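Local coordinates for protein ethylbenzene dehydrogenase alpha-subunit (Aromatoleum aromaticum, PDB 2IVF) that belongs to the molybdopterin oxidoreductase family and carries a molybdenum atom, two pterin guanine dinucleotides and an iron/sulfur cluster, at residues V298-L310 with D455-L467. Numbering follows the deposited sequence.
With MGD (2-amino-5,6-dimercapto-7-methyl-3,7,8a,9-tetrahydro-8-oxa-1,3,9,10-tetraaza-anthracen-4-one guanosine dinucleotide), chain M.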
loop_
_atom_site.group_PDB
_atom_site.type_symbol
_atom_site.label_atom_id
_atom_site.label_comp_id
_atom_site.label_asym_id
_atom_site.label_seq_id
_atom_site.Cartn_x
_atom_site.Cartn_y
_atom_site.Cartn_z
ATOM N N VAL A 298 11.757 4.633 20.284
ATOM C CA VAL A 298 12.864 3.677 20.616
ATOM C C VAL A 298 14.035 3.730 19.665
ATOM O O VAL A 298 13.861 3.867 18.462
ATOM C CB VAL A 298 12.339 2.234 20.694
ATOM C CG1 VAL A 298 11.413 2.082 21.959
ATOM C CG2 VAL A 298 11.645 1.807 19.382
ATOM N N ARG A 299 15.250 3.588 20.194
ATOM C CA ARG A 299 16.375 3.287 19.335
ATOM C C ARG A 299 16.075 1.958 18.626
ATOM O O ARG A 299 15.535 1.051 19.247
ATOM C CB ARG A 299 17.656 3.171 20.136
ATOM C CG ARG A 299 18.133 4.497 20.651
ATOM C CD ARG A 299 19.452 4.373 21.437
ATOM N NE ARG A 299 19.506 5.556 22.288
ATOM C CZ ARG A 299 20.135 5.659 23.451
ATOM N NH1 ARG A 299 20.877 4.646 23.913
ATOM N NH2 ARG A 299 20.040 6.812 24.137
ATOM N N VAL A 300 16.432 1.854 17.346
ATOM C CA VAL A 300 16.204 0.611 16.583
ATOM C C VAL A 300 16.695 -0.561 17.421
ATOM O O VAL A 300 17.804 -0.534 17.872
ATOM C CB VAL A 300 16.942 0.619 15.250
ATOM C CG1 VAL A 300 16.733 -0.689 14.560
ATOM C CG2 VAL A 300 16.473 1.822 14.383
ATOM N N GLY A 301 15.833 -1.562 17.650
ATOM C CA GLY A 301 16.198 -2.771 18.348
ATOM C C GLY A 301 16.247 -2.738 19.866
ATOM O O GLY A 301 16.602 -3.734 20.484
ATOM N N SER A 302 15.902 -1.599 20.468
ATOM C CA SER A 302 16.009 -1.432 21.898
ATOM C C SER A 302 14.724 -1.642 22.688
ATOM O O SER A 302 14.709 -1.320 23.894
ATOM C CB SER A 302 16.536 -0.034 22.234
ATOM O OG SER A 302 15.605 0.966 21.875
ATOM N N ASP A 303 13.657 -2.116 22.033
ATOM C CA ASP A 303 12.359 -2.240 22.679
ATOM C C ASP A 303 12.334 -2.992 24.006
ATOM O O ASP A 303 11.523 -2.674 24.883
ATOM C CB ASP A 303 11.348 -2.899 21.749
ATOM C CG ASP A 303 11.084 -2.097 20.503
ATOM O OD1 ASP A 303 12.059 -1.697 19.809
ATOM O OD2 ASP A 303 9.892 -1.932 20.168
ATOM N N ALA A 304 13.174 -4.012 24.156
ATOM C CA ALA A 304 13.243 -4.752 25.430
ATOM C C ALA A 304 13.470 -3.811 26.587
ATOM O O ALA A 304 12.861 -3.961 27.637
ATOM C CB ALA A 304 14.337 -5.776 25.410
ATOM N N ALA A 305 14.404 -2.874 26.423
ATOM C CA ALA A 305 14.727 -1.966 27.514
ATOM C C ALA A 305 13.479 -1.139 27.869
ATOM O O ALA A 305 13.239 -0.808 29.035
ATOM C CB ALA A 305 15.923 -1.079 27.142
ATOM N N PHE A 306 12.731 -0.738 26.860
ATOM C CA PHE A 306 11.511 0.047 27.119
ATOM C C PHE A 306 10.558 -0.786 27.959
ATOM O O PHE A 306 10.090 -0.361 29.013
ATOM C CB PHE A 306 10.882 0.555 25.827
ATOM C CG PHE A 306 9.476 1.102 26.009
ATOM C CD1 PHE A 306 9.256 2.380 26.519
ATOM C CD2 PHE A 306 8.386 0.328 25.701
ATOM C CE1 PHE A 306 7.959 2.846 26.718
ATOM C CE2 PHE A 306 7.117 0.784 25.915
ATOM C CZ PHE A 306 6.904 2.050 26.415
ATOM N N TRP A 307 10.308 -2.003 27.522
ATOM C CA TRP A 307 9.306 -2.828 28.166
ATOM C C TRP A 307 9.781 -3.334 29.522
ATOM O O TRP A 307 8.977 -3.433 30.445
ATOM C CB TRP A 307 8.885 -3.994 27.286
ATOM C CG TRP A 307 8.077 -3.595 26.169
ATOM C CD1 TRP A 307 8.458 -3.553 24.892
ATOM C CD2 TRP A 307 6.724 -3.165 26.213
ATOM N NE1 TRP A 307 7.434 -3.113 24.106
ATOM C CE2 TRP A 307 6.342 -2.880 24.902
ATOM C CE3 TRP A 307 5.783 -3.003 27.245
ATOM C CZ2 TRP A 307 5.067 -2.430 24.577
ATOM C CZ3 TRP A 307 4.514 -2.550 26.911
ATOM C CH2 TRP A 307 4.170 -2.294 25.595
ATOM N N LEU A 308 11.073 -3.541 29.677
ATOM C CA LEU A 308 11.573 -3.902 30.986
ATOM C C LEU A 308 11.456 -2.674 31.944
ATOM O O LEU A 308 11.208 -2.812 33.143
ATOM C CB LEU A 308 12.998 -4.405 30.861
ATOM C CG LEU A 308 13.132 -5.741 30.103
ATOM C CD1 LEU A 308 14.603 -6.097 29.812
ATOM C CD2 LEU A 308 12.457 -6.878 30.901
ATOM N N GLY A 309 11.685 -1.483 31.424
ATOM C CA GLY A 309 11.488 -0.253 32.205
ATOM C C GLY A 309 10.060 -0.158 32.714
ATOM O O GLY A 309 9.822 0.148 33.904
ATOM N N LEU A 310 9.105 -0.473 31.844
ATOM C CA LEU A 310 7.695 -0.495 32.221
ATOM C C LEU A 310 7.448 -1.536 33.315
ATOM O O LEU A 310 6.689 -1.303 34.244
ATOM C CB LEU A 310 6.794 -0.784 31.023
ATOM C CG LEU A 310 6.176 0.438 30.305
ATOM C CD1 LEU A 310 7.189 1.530 29.939
ATOM C CD2 LEU A 310 5.317 0.003 29.118
ATOM N N ASP A 455 12.861 -11.761 19.718
ATOM C CA ASP A 455 12.341 -12.651 20.758
ATOM C C ASP A 455 12.463 -11.971 22.106
ATOM O O ASP A 455 11.501 -11.955 22.856
ATOM C CB ASP A 455 13.020 -14.050 20.765
ATOM C CG ASP A 455 14.505 -14.005 20.899
ATOM O OD1 ASP A 455 15.148 -12.954 20.652
ATOM O OD2 ASP A 455 15.050 -15.092 21.184
ATOM N N LEU A 456 13.620 -11.361 22.388
ATOM C CA LEU A 456 13.811 -10.616 23.638
ATOM C C LEU A 456 12.906 -9.451 23.776
ATOM O O LEU A 456 12.392 -9.193 24.856
ATOM C CB LEU A 456 15.234 -10.117 23.787
ATOM C CG LEU A 456 16.240 -11.220 24.122
ATOM C CD1 LEU A 456 17.667 -10.617 24.099
ATOM C CD2 LEU A 456 15.973 -11.932 25.483
ATOM N N MET A 457 12.730 -8.722 22.674
ATOM C CA MET A 457 11.809 -7.601 22.640
ATOM C C MET A 457 10.385 -8.008 22.931
ATOM O O MET A 457 9.660 -7.309 23.645
ATOM C CB MET A 457 11.888 -6.965 21.244
ATOM C CG MET A 457 13.293 -6.383 20.920
ATOM S SD MET A 457 13.624 -6.003 19.146
ATOM C CE MET A 457 12.211 -5.034 18.648
ATOM N N GLU A 458 9.962 -9.122 22.318
ATOM C CA GLU A 458 8.644 -9.693 22.556
ATOM C C GLU A 458 8.515 -10.256 23.974
ATOM O O GLU A 458 7.530 -10.010 24.623
ATOM C CB GLU A 458 8.336 -10.820 21.546
ATOM C CG GLU A 458 8.088 -10.310 20.138
ATOM C CD GLU A 458 8.274 -11.398 19.081
ATOM O OE1 GLU A 458 8.007 -12.558 19.429
ATOM O OE2 GLU A 458 8.674 -11.083 17.928
ATOM N N ARG A 459 9.472 -11.044 24.449
ATOM C CA ARG A 459 9.366 -11.548 25.814
ATOM C C ARG A 459 9.175 -10.410 26.825
ATOM O O ARG A 459 8.432 -10.520 27.807
ATOM C CB ARG A 459 10.595 -12.376 26.144
ATOM C CG ARG A 459 10.638 -13.641 25.375
ATOM C CD ARG A 459 11.980 -14.346 25.586
ATOM N NE ARG A 459 12.180 -14.745 26.983
ATOM C CZ ARG A 459 13.348 -14.987 27.537
ATOM N NH1 ARG A 459 14.458 -14.881 26.831
ATOM N NH2 ARG A 459 13.403 -15.361 28.792
ATOM N N SER A 460 9.842 -9.294 26.575
ATOM C CA SER A 460 9.812 -8.182 27.502
ATOM C C SER A 460 8.442 -7.530 27.470
ATOM O O SER A 460 7.897 -7.177 28.502
ATOM C CB SER A 460 10.924 -7.186 27.165
ATOM O OG SER A 460 12.174 -7.783 27.224
ATOM N N LEU A 461 7.870 -7.386 26.278
ATOM C CA LEU A 461 6.489 -6.873 26.157
ATOM C C LEU A 461 5.522 -7.823 26.848
ATOM O O LEU A 461 4.682 -7.399 27.636
ATOM C CB LEU A 461 6.091 -6.691 24.679
ATOM C CG LEU A 461 4.688 -6.160 24.323
ATOM C CD1 LEU A 461 4.694 -5.493 22.892
ATOM C CD2 LEU A 461 3.633 -7.285 24.384
ATOM N N PHE A 462 5.645 -9.127 26.621
ATOM C CA PHE A 462 4.766 -10.050 27.336
ATOM C C PHE A 462 4.914 -10.044 28.843
ATOM O O PHE A 462 3.939 -10.286 29.562
ATOM C CB PHE A 462 4.892 -11.459 26.747
ATOM C CG PHE A 462 4.411 -11.529 25.351
ATOM C CD1 PHE A 462 3.173 -11.021 25.050
ATOM C CD2 PHE A 462 5.174 -12.066 24.326
ATOM C CE1 PHE A 462 2.669 -11.037 23.730
ATOM C CE2 PHE A 462 4.659 -12.084 23.014
ATOM C CZ PHE A 462 3.433 -11.541 22.727
ATOM N N LEU A 463 6.102 -9.727 29.348
ATOM C CA LEU A 463 6.313 -9.611 30.788
ATOM C C LEU A 463 5.508 -8.452 31.339
ATOM O O LEU A 463 4.861 -8.583 32.347
ATOM C CB LEU A 463 7.817 -9.463 31.112
ATOM C CG LEU A 463 8.128 -9.209 32.585
ATOM C CD1 LEU A 463 7.588 -10.374 33.473
ATOM C CD2 LEU A 463 9.650 -8.983 32.784
ATOM N N ALA A 464 5.486 -7.333 30.616
ATOM C CA ALA A 464 4.660 -6.183 31.016
ATOM C C ALA A 464 3.164 -6.506 30.962
ATOM O O ALA A 464 2.379 -6.049 31.817
ATOM C CB ALA A 464 5.003 -4.952 30.119
ATOM N N MET A 465 2.757 -7.242 29.927
ATOM C CA MET A 465 1.373 -7.696 29.816
ATOM C C MET A 465 1.034 -8.647 30.956
ATOM O O MET A 465 -0.039 -8.580 31.502
ATOM C CB MET A 465 1.097 -8.340 28.466
ATOM C CG MET A 465 1.367 -7.416 27.317
ATOM S SD MET A 465 0.364 -5.861 27.463
ATOM C CE MET A 465 1.468 -4.683 26.681
ATOM N N ALA A 466 1.928 -9.548 31.306
ATOM C CA ALA A 466 1.711 -10.430 32.459
ATOM C C ALA A 466 1.510 -9.673 33.777
ATOM O O ALA A 466 0.609 -9.982 34.602
ATOM C CB ALA A 466 2.917 -11.379 32.614
ATOM N N LEU A 467 2.426 -8.742 34.015
ATOM C CA LEU A 467 2.468 -8.008 35.259
ATOM C C LEU A 467 1.207 -7.168 35.383
ATOM O O LEU A 467 0.779 -6.922 36.465
ATOM C CB LEU A 467 3.702 -7.115 35.331
ATOM C CG LEU A 467 5.005 -7.858 35.567
ATOM C CD1 LEU A 467 6.199 -6.909 35.239
ATOM C CD2 LEU A 467 5.075 -8.460 37.003
HETATM P PB MGD M . 6.379 -3.750 9.041
HETATM O O1B MGD M . 5.853 -3.159 7.781
HETATM O O2B MGD M . 7.695 -4.429 8.926
HETATM O O3B MGD M . 5.419 -4.760 9.781
HETATM O O3A MGD M . 3.455 -5.301 8.252
HETATM P PA MGD M . 3.801 -4.916 9.761
HETATM O O1A MGD M . 3.089 -3.662 10.024
HETATM O O2A MGD M . 3.548 -6.047 10.634
HETATM O "O5'" MGD M . 6.513 -2.605 10.163
HETATM C "C5'" MGD M . 7.236 -1.405 9.853
HETATM C "C4'" MGD M . 7.510 -0.615 11.130
HETATM O "O4'" MGD M . 8.441 -1.315 11.943
HETATM C "C3'" MGD M . 8.290 0.580 10.637
HETATM O "O3'" MGD M . 7.351 1.622 10.403
HETATM C "C2'" MGD M . 9.221 0.887 11.817
HETATM O "O2'" MGD M . 8.859 2.150 12.407
HETATM C "C1'" MGD M . 8.975 -0.282 12.786
HETATM N N9 MGD M . 10.273 -0.725 13.350
HETATM C C8 MGD M . 11.383 -1.101 12.696
HETATM N N7 MGD M . 12.335 -1.478 13.558
HETATM C C5 MGD M . 11.792 -1.346 14.796
HETATM C C6 MGD M . 12.228 -1.531 16.100
HETATM O O6 MGD M . 13.365 -1.895 16.425
HETATM N N1 MGD M . 11.314 -1.277 17.128
HETATM C C2 MGD M . 10.001 -0.821 16.936
HETATM N N2 MGD M . 9.182 -0.582 18.017
HETATM N N3 MGD M . 9.595 -0.672 15.667
HETATM C C4 MGD M . 10.462 -0.899 14.634
HETATM C C10 MGD M . 3.982 -6.429 7.656
HETATM C C11 MGD M . 2.863 -7.173 6.971
HETATM O O11 MGD M . 2.284 -6.321 6.070
HETATM C C12 MGD M . 3.278 -8.501 6.320
HETATM S S12 MGD M . 4.522 -9.529 7.019
HETATM C C13 MGD M . 2.661 -8.908 5.164
HETATM S S13 MGD M . 3.111 -10.417 4.449
HETATM C C14 MGD M . 1.629 -8.053 4.511
HETATM N N15 MGD M . 2.315 -7.337 3.397
HETATM C C16 MGD M . 1.877 -6.073 2.959
HETATM C C17 MGD M . 2.385 -5.448 1.849
HETATM O O17 MGD M . 3.300 -5.969 1.167
HETATM N N18 MGD M . 1.871 -4.180 1.511
HETATM C C19 MGD M . 0.885 -3.568 2.222
HETATM N N19 MGD M . 0.471 -2.352 1.813
HETATM N N20 MGD M . 0.440 -4.194 3.321
HETATM C C21 MGD M . 0.882 -5.412 3.671
HETATM N N22 MGD M . 0.389 -6.041 4.811
HETATM C C23 MGD M . 1.143 -7.008 5.554
#
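Trp307 is the knob that helix 303-310 sets among Ser460, Leu461, Ala464 and Met465 of helix 455-467. Its CB rests 3.5 Å from Ser460 O, and CG lies near Leu461 CA. With CG anti to the carbonyl carbon (chi1 -72°), the indole runs alongside the Leu461 side chain. Leu461 CB stands over the five-membered ring, a CH-pi contact 3.7 Å from its centroid. Farther out, CZ2 meets Leu461 CD1 at 3.5 Å, CE3 meets Ala464 CB, and CZ3 and CH2 reach Met465 CE. Phe306 CE2 lies over the opposite face, so the indole is sandwiched between Leu461 and Phe306, which limits its rotation. The small Ala304, whose CB lies 3.5 Å from Ser460 OG, is consistent with the close approach of the helices here; that hydroxyl is turned back to Leu456 O (2.8 Å), which Ser460 N reaches from the other face. The segment axes run nearly parallel, 16° apart. At the N-terminal end of helix 303-310, Met457 CE touches Asp303 OD1, while the Asp303 carboxylate accepts two hydrogen bonds from the guanine of MGD, N1 to OD1 (2.8 Å, N-H...O 176°) and N2 to OD2. Gly301 N donates to MGD O6. This paired grip forms the guanine end of the MGD pocket, probably as in related molybdopterin oxidoreductases.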